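Local coordinates for cellulosomal scaffoldin anchoring protein C (Acetivibrio cellulolyticus, PDB 4UYP) that anchors cellulosomes to the bacterial cell surface, this piece being its third cohesin module, which grips the dockerin of the adaptor scaffoldin ScaB, at residues S29-F40 against I112-Y123; K44-A52 against T64-M75. One frame throughout, in Å; residues are numbered along the deposited sequence. Where two conformers were deposited one is given.

Contact 1: residues S29-F40 against I112-Y123. With EPE (4-(2-hydroxyethyl)-1-piperazine ethanesulfonic acid), chain U.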
loop_
_atom_site.group_PDB
_atom_site.type_symbol
_atom_site.label_atom_id
_atom_site.label_comp_id
_atom_site.label_asym_id
_atom_site.label_seq_id
_atom_site.Cartn_x
_atom_site.Cartn_y
_atom_site.Cartn_z
ATOM N N SER C 29 -25.903 12.407 4.676
ATOM C CA SER C 29 -26.530 11.939 3.440
ATOM C C SER C 29 -26.143 10.537 3.070
ATOM O O SER C 29 -26.757 9.924 2.187
ATOM C CB SER C 29 -26.175 12.922 2.293
ATOM O OG SER C 29 -24.819 13.042 2.012
ATOM N N GLY C 30 -25.043 10.061 3.673
ATOM C CA GLY C 30 -24.747 8.624 3.540
ATOM C C GLY C 30 -23.560 8.307 2.633
ATOM O O GLY C 30 -23.377 8.929 1.564
ATOM N N ILE C 31 -22.789 7.276 3.067
ATOM C CA ILE C 31 -21.765 6.691 2.222
ATOM C C ILE C 31 -22.397 5.491 1.526
ATOM O O ILE C 31 -22.911 4.562 2.219
ATOM C CB ILE C 31 -20.559 6.207 3.084
ATOM C CG1 ILE C 31 -19.943 7.372 3.895
ATOM C CG2 ILE C 31 -19.553 5.557 2.130
ATOM C CD1 ILE C 31 -18.887 6.859 4.966
ATOM N N TYR C 32 -22.461 5.554 0.189
ATOM C CA TYR C 32 -23.056 4.472 -0.582
ATOM C C TYR C 32 -22.077 3.325 -0.872
ATOM O O TYR C 32 -22.506 2.181 -1.060
ATOM C CB TYR C 32 -23.523 5.164 -1.906
ATOM C CG TYR C 32 -24.280 4.294 -2.868
ATOM C CD1 TYR C 32 -25.532 3.741 -2.475
ATOM C CD2 TYR C 32 -23.812 3.982 -4.120
ATOM C CE1 TYR C 32 -26.271 2.990 -3.390
ATOM C CE2 TYR C 32 -24.558 3.239 -5.070
ATOM C CZ TYR C 32 -25.772 2.736 -4.672
ATOM O OH TYR C 32 -26.543 1.999 -5.541
ATOM N N ALA C 33 -20.782 3.677 -1.071
ATOM C CA ALA C 33 -19.821 2.596 -1.438
ATOM C C ALA C 33 -18.469 3.081 -0.953
ATOM O O ALA C 33 -18.149 4.248 -0.971
ATOM C CB ALA C 33 -19.780 2.345 -2.950
ATOM N N LEU C 34 -17.615 2.139 -0.543
ATOM C CA LEU C 34 -16.239 2.486 -0.124
ATOM C C LEU C 34 -15.416 1.240 -0.229
ATOM O O LEU C 34 -15.877 0.088 -0.146
ATOM C CB LEU C 34 -16.219 3.042 1.324
ATOM C CG LEU C 34 -16.433 1.992 2.440
ATOM C CD1 LEU C 34 -15.034 1.587 2.988
ATOM C CD2 LEU C 34 -17.281 2.654 3.556
ATOM N N SER C 35 -14.122 1.474 -0.442
ATOM C CA SER C 35 -13.103 0.408 -0.169
ATOM C C SER C 35 -12.078 1.002 0.802
ATOM O O SER C 35 -11.835 2.185 0.824
ATOM C CB SER C 35 -12.425 -0.060 -1.457
ATOM O OG SER C 35 -11.677 0.997 -2.029
ATOM N N PHE C 36 -11.566 0.092 1.618
ATOM C CA PHE C 36 -10.607 0.525 2.620
ATOM C C PHE C 36 -9.534 -0.533 2.682
ATOM O O PHE C 36 -9.848 -1.720 2.875
ATOM C CB PHE C 36 -11.269 0.679 4.018
ATOM C CG PHE C 36 -10.308 1.140 5.082
ATOM C CD1 PHE C 36 -9.964 2.441 5.083
ATOM C CD2 PHE C 36 -9.693 0.224 5.977
ATOM C CE1 PHE C 36 -9.052 2.981 5.928
ATOM C CE2 PHE C 36 -8.689 0.803 6.870
ATOM C CZ PHE C 36 -8.476 2.133 6.785
ATOM N N ARG C 37 -8.249 -0.201 2.424
ATOM C CA ARG C 37 -7.170 -1.206 2.494
ATOM C C ARG C 37 -6.112 -0.750 3.436
ATOM O O ARG C 37 -5.736 0.428 3.437
ATOM C CB ARG C 37 -6.575 -1.306 1.101
ATOM C CG ARG C 37 -5.441 -2.349 1.152
ATOM C CD ARG C 37 -4.790 -2.654 -0.197
ATOM N NE ARG C 37 -5.765 -3.219 -1.084
ATOM C CZ ARG C 37 -5.389 -3.794 -2.199
ATOM N NH1 ARG C 37 -4.115 -3.905 -2.605
ATOM N NH2 ARG C 37 -6.294 -4.323 -3.023
ATOM N N THR C 38 -5.681 -1.679 4.284
ATOM C CA THR C 38 -4.554 -1.461 5.252
ATOM C C THR C 38 -3.407 -2.323 4.821
ATOM O O THR C 38 -3.574 -3.500 4.484
ATOM C CB THR C 38 -4.886 -1.954 6.708
ATOM O OG1 THR C 38 -5.195 -3.330 6.718
ATOM C CG2 THR C 38 -6.109 -1.130 7.269
ATOM N N ASN C 39 -2.164 -1.789 4.892
ATOM C CA ASN C 39 -0.982 -2.653 4.817
ATOM C C ASN C 39 -0.316 -2.843 6.190
ATOM O O ASN C 39 -0.510 -2.059 7.093
ATOM C CB ASN C 39 0.053 -1.986 3.845
ATOM C CG ASN C 39 -0.474 -2.016 2.375
ATOM O OD1 ASN C 39 -0.975 -0.952 1.907
ATOM N ND2 ASN C 39 -0.418 -3.135 1.729
ATOM N N PHE C 40 0.468 -3.881 6.129
ATOM C CA PHE C 40 1.258 -4.268 7.329
ATOM C C PHE C 40 2.421 -5.125 6.858
ATOM O O PHE C 40 2.422 -5.715 5.776
ATOM C CB PHE C 40 0.392 -5.099 8.321
ATOM C CG PHE C 40 -0.271 -6.333 7.687
ATOM C CD1 PHE C 40 -1.579 -6.180 7.050
ATOM C CD2 PHE C 40 0.337 -7.654 7.682
ATOM C CE1 PHE C 40 -2.208 -7.315 6.494
ATOM C CE2 PHE C 40 -0.311 -8.750 7.123
ATOM C CZ PHE C 40 -1.596 -8.576 6.511
ATOM N N ILE C 112 0.303 0.154 10.944
ATOM C CA ILE C 112 -0.866 -0.427 10.167
ATOM C C ILE C 112 -1.432 0.814 9.458
ATOM O O ILE C 112 -1.940 1.742 10.035
ATOM C CB ILE C 112 -1.881 -1.001 11.217
ATOM C CG1 ILE C 112 -1.234 -2.037 12.174
ATOM C CG2 ILE C 112 -3.006 -1.652 10.469
ATOM C CD1 ILE C 112 -0.502 -3.231 11.534
ATOM N N THR C 113 -1.177 0.738 8.155
ATOM C CA THR C 113 -1.264 1.944 7.307
ATOM C C THR C 113 -2.420 1.970 6.315
ATOM O O THR C 113 -2.628 0.984 5.693
ATOM C CB THR C 113 0.092 2.098 6.455
ATOM O OG1 THR C 113 0.397 0.980 5.684
ATOM C CG2 THR C 113 1.332 2.279 7.468
ATOM N N THR C 114 -3.113 3.072 6.209
ATOM C CA THR C 114 -4.179 3.222 5.132
ATOM C C THR C 114 -3.529 3.356 3.757
ATOM O O THR C 114 -2.634 4.236 3.623
ATOM C CB THR C 114 -4.996 4.411 5.440
ATOM O OG1 THR C 114 -5.575 4.358 6.764
ATOM C CG2 THR C 114 -6.199 4.460 4.412
ATOM N N ASN C 115 -3.965 2.612 2.787
ATOM C CA ASN C 115 -3.402 2.630 1.408
ATOM C C ASN C 115 -4.304 3.560 0.561
ATOM O O ASN C 115 -5.390 3.134 0.177
ATOM C CB ASN C 115 -3.249 1.235 0.888
ATOM C CG ASN C 115 -2.477 1.165 -0.441
ATOM O OD1 ASN C 115 -2.697 2.143 -1.248
ATOM N ND2 ASN C 115 -1.788 0.133 -0.709
ATOM N N SER C 116 -3.815 4.763 0.204
ATOM C CA SER C 116 -4.675 5.734 -0.523
ATOM C C SER C 116 -4.889 5.255 -1.943
ATOM O O SER C 116 -5.860 5.772 -2.525
ATOM C CB SER C 116 -4.115 7.164 -0.400
ATOM O OG SER C 116 -2.879 7.042 -0.994
ATOM N N ALA C 117 -4.114 4.368 -2.523
ATOM C CA ALA C 117 -4.359 3.890 -3.870
ATOM C C ALA C 117 -5.556 2.940 -3.987
ATOM O O ALA C 117 -6.069 2.646 -5.072
ATOM C CB ALA C 117 -3.102 3.299 -4.481
ATOM N N TYR C 118 -5.956 2.380 -2.848
ATOM C CA TYR C 118 -6.943 1.314 -2.828
ATOM C C TYR C 118 -8.121 1.675 -1.879
ATOM O O TYR C 118 -9.005 0.804 -1.662
ATOM C CB TYR C 118 -6.321 -0.065 -2.379
ATOM C CG TYR C 118 -5.416 -0.589 -3.432
ATOM C CD1 TYR C 118 -4.034 -0.207 -3.336
ATOM C CD2 TYR C 118 -5.855 -1.480 -4.408
ATOM C CE1 TYR C 118 -3.153 -0.721 -4.309
ATOM C CE2 TYR C 118 -4.975 -1.974 -5.413
ATOM C CZ TYR C 118 -3.604 -1.586 -5.243
ATOM O OH TYR C 118 -2.717 -2.019 -6.232
ATOM N N THR C 119 -8.142 2.873 -1.381
ATOM C CA THR C 119 -9.145 3.335 -0.410
ATOM C C THR C 119 -9.850 4.479 -1.050
ATOM O O THR C 119 -9.206 5.483 -1.442
ATOM C CB THR C 119 -8.465 3.797 0.858
ATOM O OG1 THR C 119 -7.776 2.649 1.437
ATOM C CG2 THR C 119 -9.416 4.342 1.938
ATOM N N SER C 120 -11.191 4.387 -1.083
ATOM C CA SER C 120 -11.988 5.523 -1.660
ATOM C C SER C 120 -13.367 5.420 -1.066
ATOM O O SER C 120 -13.842 4.353 -0.665
ATOM C CB SER C 120 -12.153 5.475 -3.185
ATOM O OG SER C 120 -12.958 4.397 -3.675
ATOM N N PHE C 121 -14.073 6.541 -1.033
ATOM C CA PHE C 121 -15.408 6.683 -0.406
ATOM C C PHE C 121 -16.331 7.450 -1.334
ATOM O O PHE C 121 -15.873 8.444 -1.932
ATOM C CB PHE C 121 -15.320 7.435 0.885
ATOM C CG PHE C 121 -14.590 6.693 1.993
ATOM C CD1 PHE C 121 -13.200 6.656 2.011
ATOM C CD2 PHE C 121 -15.284 6.117 2.976
ATOM C CE1 PHE C 121 -12.589 5.928 3.088
ATOM C CE2 PHE C 121 -14.685 5.437 4.037
ATOM C CZ PHE C 121 -13.331 5.322 4.035
ATOM N N TYR C 122 -17.547 6.958 -1.471
ATOM C CA TYR C 122 -18.522 7.555 -2.472
ATOM C C TYR C 122 -19.845 7.868 -1.788
ATOM O O TYR C 122 -20.418 7.046 -1.090
ATOM C CB TYR C 122 -18.747 6.610 -3.604
ATOM C CG TYR C 122 -17.588 6.602 -4.603
ATOM C CD1 TYR C 122 -16.393 5.872 -4.357
ATOM C CD2 TYR C 122 -17.632 7.412 -5.735
ATOM C CE1 TYR C 122 -15.349 5.969 -5.239
ATOM C CE2 TYR C 122 -16.552 7.516 -6.578
ATOM C CZ TYR C 122 -15.427 6.782 -6.349
ATOM O OH TYR C 122 -14.302 6.869 -7.183
ATOM N N TYR C 123 -20.372 9.056 -2.066
ATOM C CA TYR C 123 -21.768 9.404 -1.700
ATOM C C TYR C 123 -22.789 8.723 -2.636
ATOM O O TYR C 123 -23.901 8.498 -2.183
ATOM C CB TYR C 123 -21.924 10.898 -2.058
ATOM C CG TYR C 123 -21.167 11.869 -1.176
ATOM C CD1 TYR C 123 -21.422 11.981 0.207
ATOM C CD2 TYR C 123 -20.201 12.723 -1.769
ATOM C CE1 TYR C 123 -20.741 12.893 0.975
ATOM C CE2 TYR C 123 -19.541 13.675 -0.942
ATOM C CZ TYR C 123 -19.845 13.736 0.389
ATOM O OH TYR C 123 -19.162 14.643 1.222
HETATM N N1 EPE U . 0.540 -4.858 -5.338
HETATM C C2 EPE U . -0.566 -5.263 -6.166
HETATM C C3 EPE U . -0.005 -5.303 -7.634
HETATM N N4 EPE U . 1.013 -6.381 -7.646
HETATM C C5 EPE U . 1.969 -6.478 -6.572
HETATM C C6 EPE U . 1.880 -5.197 -5.784
HETATM C C7 EPE U . 1.050 -7.377 -8.753
HETATM C C8 EPE U . 0.519 -8.672 -8.131
HETATM O O8 EPE U . 1.677 -9.424 -7.694
HETATM C C9 EPE U . 0.532 -3.874 -4.256
HETATM C C10 EPE U . -0.702 -3.886 -3.305
HETATM S S EPE U . -0.472 -2.868 -1.965
HETATM O O1S EPE U . -1.662 -3.077 -1.160
HETATM O O2S EPE U . -0.414 -1.477 -2.455
HETATM O O3S EPE U . 0.731 -3.272 -1.236
HETATM O O HOH W 1 -11.962 2.057 -4.564
HETATM O O HOH W 2 -9.072 -2.156 -1.324
HETATM O O HOH W 3 -0.643 1.414 3.157
#
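The guanidinium of R37 lies flat on the ring of Y118, centres 3.6 Å apart and planes 11° from parallel, a cation-pi stack with CZ over the ring face. F72 makes a second cation-pi contact from the opposite side of the guanidinium, and N115 OD1 meets the edge of the Y118 ring in plane. At the guanidinium edge R37 NH1 donates to O1S of an EPE buffer molecule, probably from the crystallisation liquor, at 3.0 Å. CG of R37 is anti to the backbone N, and a bend at chi3 (-62°) lays the end of the chain along the tyrosine. Beside it the amides of N39 and N115 meet with planes 46° apart: N115 ND2 gives a hydrogen bond to a lone pair of N39 OD1 at 2.9 Å. Asparagine suits both places by offering donor and acceptor: N115 OD1 takes A117 N in an Asx turn, and N39 ND2 donates to G71 O. On the other face of the sheet, F121 lies alongside L34, its CD2 3.6 Å from L34 CB. Back on the face of R37 and N39, small S35 sends OG to Y118 O at 2.7 Å. Y32 and A33 both face Y122, a classic beta bulge. R37 NH2 also bonds V25 O of the ScaB chain: this antiparallel strand pair belongs to the dockerin-binding face of the cohesin beta-sandwich.

Contact 2: residues K44-A52 against T64-M75. With SO4 (sulfate ion), chain R; SO4 (sulfate ion), chain Q; SO4 (sulfate ion), chain S.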
loop_
_atom_site.group_PDB
_atom_site.type_symbol
_atom_site.label_atom_id
_atom_site.label_comp_id
_atom_site.label_asym_id
_atom_site.label_seq_id
_atom_site.Cartn_x
_atom_site.Cartn_y
_atom_site.Cartn_z
ATOM N N LYS C 44 5.735 -9.535 10.567
ATOM C CA LYS C 44 5.517 -9.068 11.937
ATOM C C LYS C 44 4.150 -9.449 12.450
ATOM O O LYS C 44 3.991 -9.863 13.588
ATOM C CB LYS C 44 5.641 -7.505 12.034
ATOM C CG LYS C 44 7.065 -6.994 11.557
ATOM C CD LYS C 44 8.206 -7.607 12.345
ATOM C CE LYS C 44 9.548 -6.894 12.020
ATOM N NZ LYS C 44 9.830 -7.037 10.601
ATOM N N VAL C 45 3.125 -9.217 11.644
ATOM C CA VAL C 45 1.754 -9.569 12.000
ATOM C C VAL C 45 1.133 -10.209 10.772
ATOM O O VAL C 45 1.515 -9.971 9.623
ATOM C CB VAL C 45 0.902 -8.351 12.406
ATOM C CG1 VAL C 45 1.487 -7.743 13.709
ATOM C CG2 VAL C 45 0.792 -7.299 11.314
ATOM N N THR C 46 0.084 -10.955 11.039
ATOM C CA THR C 46 -0.730 -11.544 9.972
ATOM C C THR C 46 -2.205 -11.406 10.422
ATOM O O THR C 46 -2.539 -11.314 11.628
ATOM C CB THR C 46 -0.456 -13.014 9.685
ATOM O OG1 THR C 46 -0.444 -13.780 10.922
ATOM C CG2 THR C 46 0.808 -13.107 8.900
ATOM N N VAL C 47 -3.129 -11.399 9.473
ATOM C CA VAL C 47 -4.552 -11.283 9.838
ATOM C C VAL C 47 -5.140 -12.643 10.224
ATOM O O VAL C 47 -5.058 -13.617 9.448
ATOM C CB VAL C 47 -5.375 -10.713 8.669
ATOM C CG1 VAL C 47 -6.880 -10.631 9.007
ATOM C CG2 VAL C 47 -4.876 -9.315 8.290
ATOM N N ALA C 48 -5.666 -12.745 11.427
ATOM C CA ALA C 48 -6.394 -13.928 11.887
ATOM C C ALA C 48 -7.830 -13.887 11.405
ATOM O O ALA C 48 -8.422 -14.934 11.008
ATOM C CB ALA C 48 -6.343 -14.046 13.428
ATOM N N SER C 49 -8.455 -12.700 11.447
ATOM C CA SER C 49 -9.870 -12.567 11.026
ATOM C C SER C 49 -10.187 -11.083 10.958
ATOM O O SER C 49 -9.457 -10.218 11.531
ATOM C CB SER C 49 -10.870 -13.187 11.991
ATOM O OG SER C 49 -10.687 -12.693 13.323
ATOM N N ILE C 50 -11.234 -10.701 10.203
ATOM C CA ILE C 50 -11.751 -9.331 10.171
ATOM C C ILE C 50 -13.204 -9.384 10.595
ATOM O O ILE C 50 -13.952 -10.196 9.999
ATOM C CB ILE C 50 -11.612 -8.757 8.745
ATOM C CG1 ILE C 50 -10.129 -8.688 8.384
ATOM C CG2 ILE C 50 -12.218 -7.317 8.720
ATOM C CD1 ILE C 50 -9.917 -8.235 6.945
ATOM N N ASP C 51 -13.653 -8.555 11.517
ATOM C CA ASP C 51 -15.036 -8.568 11.988
ATOM C C ASP C 51 -15.691 -7.240 11.611
ATOM O O ASP C 51 -15.252 -6.173 12.070
ATOM C CB ASP C 51 -15.081 -8.684 13.490
ATOM C CG ASP C 51 -14.469 -9.977 14.039
ATOM O OD1 ASP C 51 -14.520 -11.030 13.323
ATOM O OD2 ASP C 51 -13.982 -10.027 15.180
ATOM N N ALA C 52 -16.806 -7.353 10.910
ATOM C CA ALA C 52 -17.610 -6.112 10.695
ATOM C C ALA C 52 -18.033 -5.498 11.988
ATOM O O ALA C 52 -18.380 -6.215 12.949
ATOM C CB ALA C 52 -18.864 -6.503 9.897
ATOM N N THR C 64 -14.733 -8.769 2.643
ATOM C CA THR C 64 -13.340 -8.583 3.095
ATOM C C THR C 64 -12.445 -9.622 2.405
ATOM O O THR C 64 -12.887 -10.650 1.940
ATOM C CB THR C 64 -13.220 -8.692 4.605
ATOM O OG1 THR C 64 -13.336 -10.107 4.996
ATOM C CG2 THR C 64 -14.197 -7.890 5.399
ATOM N N TYR C 65 -11.174 -9.255 2.410
ATOM C CA TYR C 65 -10.164 -10.116 1.803
ATOM C C TYR C 65 -8.860 -9.743 2.458
ATOM O O TYR C 65 -8.575 -8.590 2.633
ATOM C CB TYR C 65 -10.061 -9.964 0.302
ATOM C CG TYR C 65 -8.944 -10.830 -0.274
ATOM C CD1 TYR C 65 -9.089 -12.231 -0.346
ATOM C CD2 TYR C 65 -7.821 -10.227 -0.757
ATOM C CE1 TYR C 65 -7.970 -12.969 -0.879
ATOM C CE2 TYR C 65 -6.732 -10.931 -1.223
ATOM C CZ TYR C 65 -6.862 -12.254 -1.318
ATOM O OH TYR C 65 -5.735 -13.004 -1.762
ATOM N N TYR C 66 -7.980 -10.712 2.695
ATOM C CA TYR C 66 -6.650 -10.345 3.141
ATOM C C TYR C 66 -5.650 -11.311 2.501
ATOM O O TYR C 66 -5.991 -12.427 2.179
ATOM C CB TYR C 66 -6.555 -10.366 4.681
ATOM C CG TYR C 66 -7.056 -11.578 5.346
ATOM C CD1 TYR C 66 -6.220 -12.647 5.532
ATOM C CD2 TYR C 66 -8.399 -11.682 5.880
ATOM C CE1 TYR C 66 -6.626 -13.807 6.166
ATOM C CE2 TYR C 66 -8.779 -12.881 6.567
ATOM C CZ TYR C 66 -7.952 -13.937 6.677
ATOM O OH TYR C 66 -8.329 -15.142 7.275
ATOM N N ASN C 67 -4.440 -10.800 2.382
ATOM C CA ASN C 67 -3.364 -11.620 1.819
ATOM C C ASN C 67 -2.190 -11.483 2.812
ATOM O O ASN C 67 -1.545 -10.444 2.912
ATOM C CB ASN C 67 -3.018 -11.054 0.419
ATOM C CG ASN C 67 -1.902 -11.784 -0.237
ATOM O OD1 ASN C 67 -1.023 -12.331 0.453
ATOM N ND2 ASN C 67 -1.894 -11.834 -1.613
ATOM N N ASN C 68 -1.931 -12.569 3.517
ATOM C CA ASN C 68 -0.923 -12.593 4.591
ATOM C C ASN C 68 0.481 -12.862 4.036
ATOM O O ASN C 68 1.446 -12.814 4.831
ATOM C CB ASN C 68 -1.266 -13.613 5.582
ATOM C CG ASN C 68 -2.375 -13.158 6.576
ATOM O OD1 ASN C 68 -2.381 -11.932 6.898
ATOM N ND2 ASN C 68 -3.196 -14.041 7.083
ATOM N N GLU C 69 0.628 -13.111 2.772
ATOM C CA GLU C 69 1.941 -13.145 2.218
ATOM C C GLU C 69 2.379 -11.811 1.736
ATOM O O GLU C 69 3.564 -11.415 1.921
ATOM C CB GLU C 69 1.983 -14.189 1.069
ATOM C CG GLU C 69 1.846 -15.659 1.467
ATOM C CD GLU C 69 0.541 -15.966 2.199
ATOM O OE1 GLU C 69 -0.583 -15.623 1.655
ATOM O OE2 GLU C 69 0.625 -16.454 3.359
ATOM N N ASN C 70 1.438 -11.015 1.202
ATOM C CA ASN C 70 1.753 -9.732 0.658
ATOM C C ASN C 70 1.507 -8.555 1.607
ATOM O O ASN C 70 1.941 -7.448 1.395
ATOM C CB ASN C 70 0.999 -9.569 -0.635
ATOM C CG ASN C 70 1.576 -10.516 -1.723
ATOM O OD1 ASN C 70 2.656 -11.047 -1.558
ATOM N ND2 ASN C 70 0.831 -10.738 -2.769
ATOM N N GLY C 71 0.854 -8.797 2.690
ATOM C CA GLY C 71 0.753 -7.688 3.685
ATOM C C GLY C 71 -0.360 -6.648 3.455
ATOM O O GLY C 71 -0.183 -5.464 3.617
ATOM N N PHE C 72 -1.573 -7.200 3.058
ATOM C CA PHE C 72 -2.677 -6.205 3.056
ATOM C C PHE C 72 -3.984 -6.915 3.441
ATOM O O PHE C 72 -4.161 -8.097 3.360
ATOM C CB PHE C 72 -2.859 -5.469 1.695
ATOM C CG PHE C 72 -3.261 -6.405 0.564
ATOM C CD1 PHE C 72 -4.642 -6.689 0.269
ATOM C CD2 PHE C 72 -2.318 -7.001 -0.291
ATOM C CE1 PHE C 72 -4.966 -7.550 -0.801
ATOM C CE2 PHE C 72 -2.695 -7.827 -1.370
ATOM C CZ PHE C 72 -4.025 -8.161 -1.621
ATOM N N ALA C 73 -4.864 -6.037 3.885
ATOM C CA ALA C 73 -6.265 -6.380 4.212
ATOM C C ALA C 73 -7.139 -5.342 3.579
ATOM O O ALA C 73 -6.934 -4.155 3.753
ATOM C CB ALA C 73 -6.501 -6.427 5.716
ATOM N N SER C 74 -8.212 -5.816 2.940
ATOM C CA SER C 74 -9.152 -4.935 2.175
ATOM C C SER C 74 -10.564 -5.211 2.619
ATOM O O SER C 74 -10.928 -6.354 2.868
ATOM C CB SER C 74 -9.135 -5.189 0.671
ATOM O OG SER C 74 -7.798 -5.015 0.147
ATOM N N MET C 75 -11.325 -4.156 2.688
ATOM C CA MET C 75 -12.752 -4.191 3.109
ATOM C C MET C 75 -13.547 -3.376 2.076
ATOM O O MET C 75 -13.096 -2.273 1.735
ATOM C CB MET C 75 -12.882 -3.580 4.541
ATOM C CG MET C 75 -12.419 -4.590 5.633
ATOM S SD MET C 75 -11.271 -3.781 6.802
ATOM C CE MET C 75 -9.713 -3.619 5.869
HETATM S S SO4 R . -16.147 -12.017 4.156
HETATM O O1 SO4 R . -17.474 -12.100 5.004
HETATM O O2 SO4 R . -15.170 -11.274 5.061
HETATM O O3 SO4 R . -16.336 -11.211 2.975
HETATM O O4 SO4 R . -15.354 -13.328 3.581
HETATM S S SO4 Q . -4.296 -17.302 5.583
HETATM O O1 SO4 Q . -5.259 -17.498 6.760
HETATM O O2 SO4 Q . -2.951 -16.727 5.889
HETATM O O3 SO4 Q . -5.160 -16.586 4.586
HETATM O O4 SO4 Q . -3.972 -18.656 4.984
HETATM S S SO4 S . 11.444 -10.804 10.806
HETATM O O1 SO4 S . 11.932 -9.955 11.994
HETATM O O2 SO4 S . 12.708 -11.049 9.983
HETATM O O3 SO4 S . 10.329 -10.185 9.957
HETATM O O4 SO4 S . 10.814 -12.062 11.341
HETATM O O HOH W 4 -5.959 -16.168 8.818
HETATM O O HOH W 5 -15.102 -10.713 7.489
#
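V47 and Y66 cross obliquely, the CG1 methyl of the valine resting over one face of the tyrosine ring. CG1 stands 3.7 Å from the ring centroid and 15° off its normal, a CH-pi contact. With CG1 anti to the backbone N (chi1 178°), the valine turns that branch to the ring, while its CG2 reaches CB of A73, whose small side chain leaves room for it. I50 runs antiparallel to the side chains of Y66 and T64, alongside each: its CD1 lies 3.9 Å from Y66 CD2 and also touches A73 CB, and its CG2 meets T64 CG2 and, at a slant, M75 CG. Isoleucine suits this place because its two arms, CG2 and CD1, diverge from one CB and reach different neighbours.

N68 stands at about a right angle to V47 and grips its backbone at both polar atoms. OD1 accepts from V47 N at 2.7 Å, the donor tilted 31° from the carbonyl plane, while ND2 gives to a lone pair of V47 O at 3.0 Å, with that oxygen close to the asparagine's amide plane. The two bonds fix the rotation of the amide, and its second N-H goes to O2 of a sulfate, probably from the crystallisation liquor, 2.9 Å from ND2. Behind A73 and M75 lies strand 33-39, and F40 packs on both V47 and N68.

No backbone-to-backbone hydrogen bond spans the segments. The chemistry therefore implies an edge strand laid across a hairpin and held by side chains: an apolar patch of valine, isoleucine, alanine and methionine with the tyrosine ring and the threonine methyl, and beside it, at the turn, an asparagine that stands in for a strand partner at V47, with waters bridging V47 O and I50 O to side-chain hydroxyls.

Overall arrangement
From the N terminus the chain first lays down strands 3-11 and 16-24, then enters contact 1 along 29-40. It passes almost directly into 44-52, and contact 2 closes a short loop when 64-75, a hairpin, comes back against that strand. Only after strand 91-100 does 112-123 return to close the much longer loop of contact 1, so contact 2 nests within it and the two do not cross. Strand 72-78 joins them, pairing with 33-39 through backbone bonds at F36 and T38. Contact 1 thus knits neighbouring strands within a sheet, while contact 2 brings together the outermost strands, 45-52 and 62-67, where the opposite ends of the strand order meet.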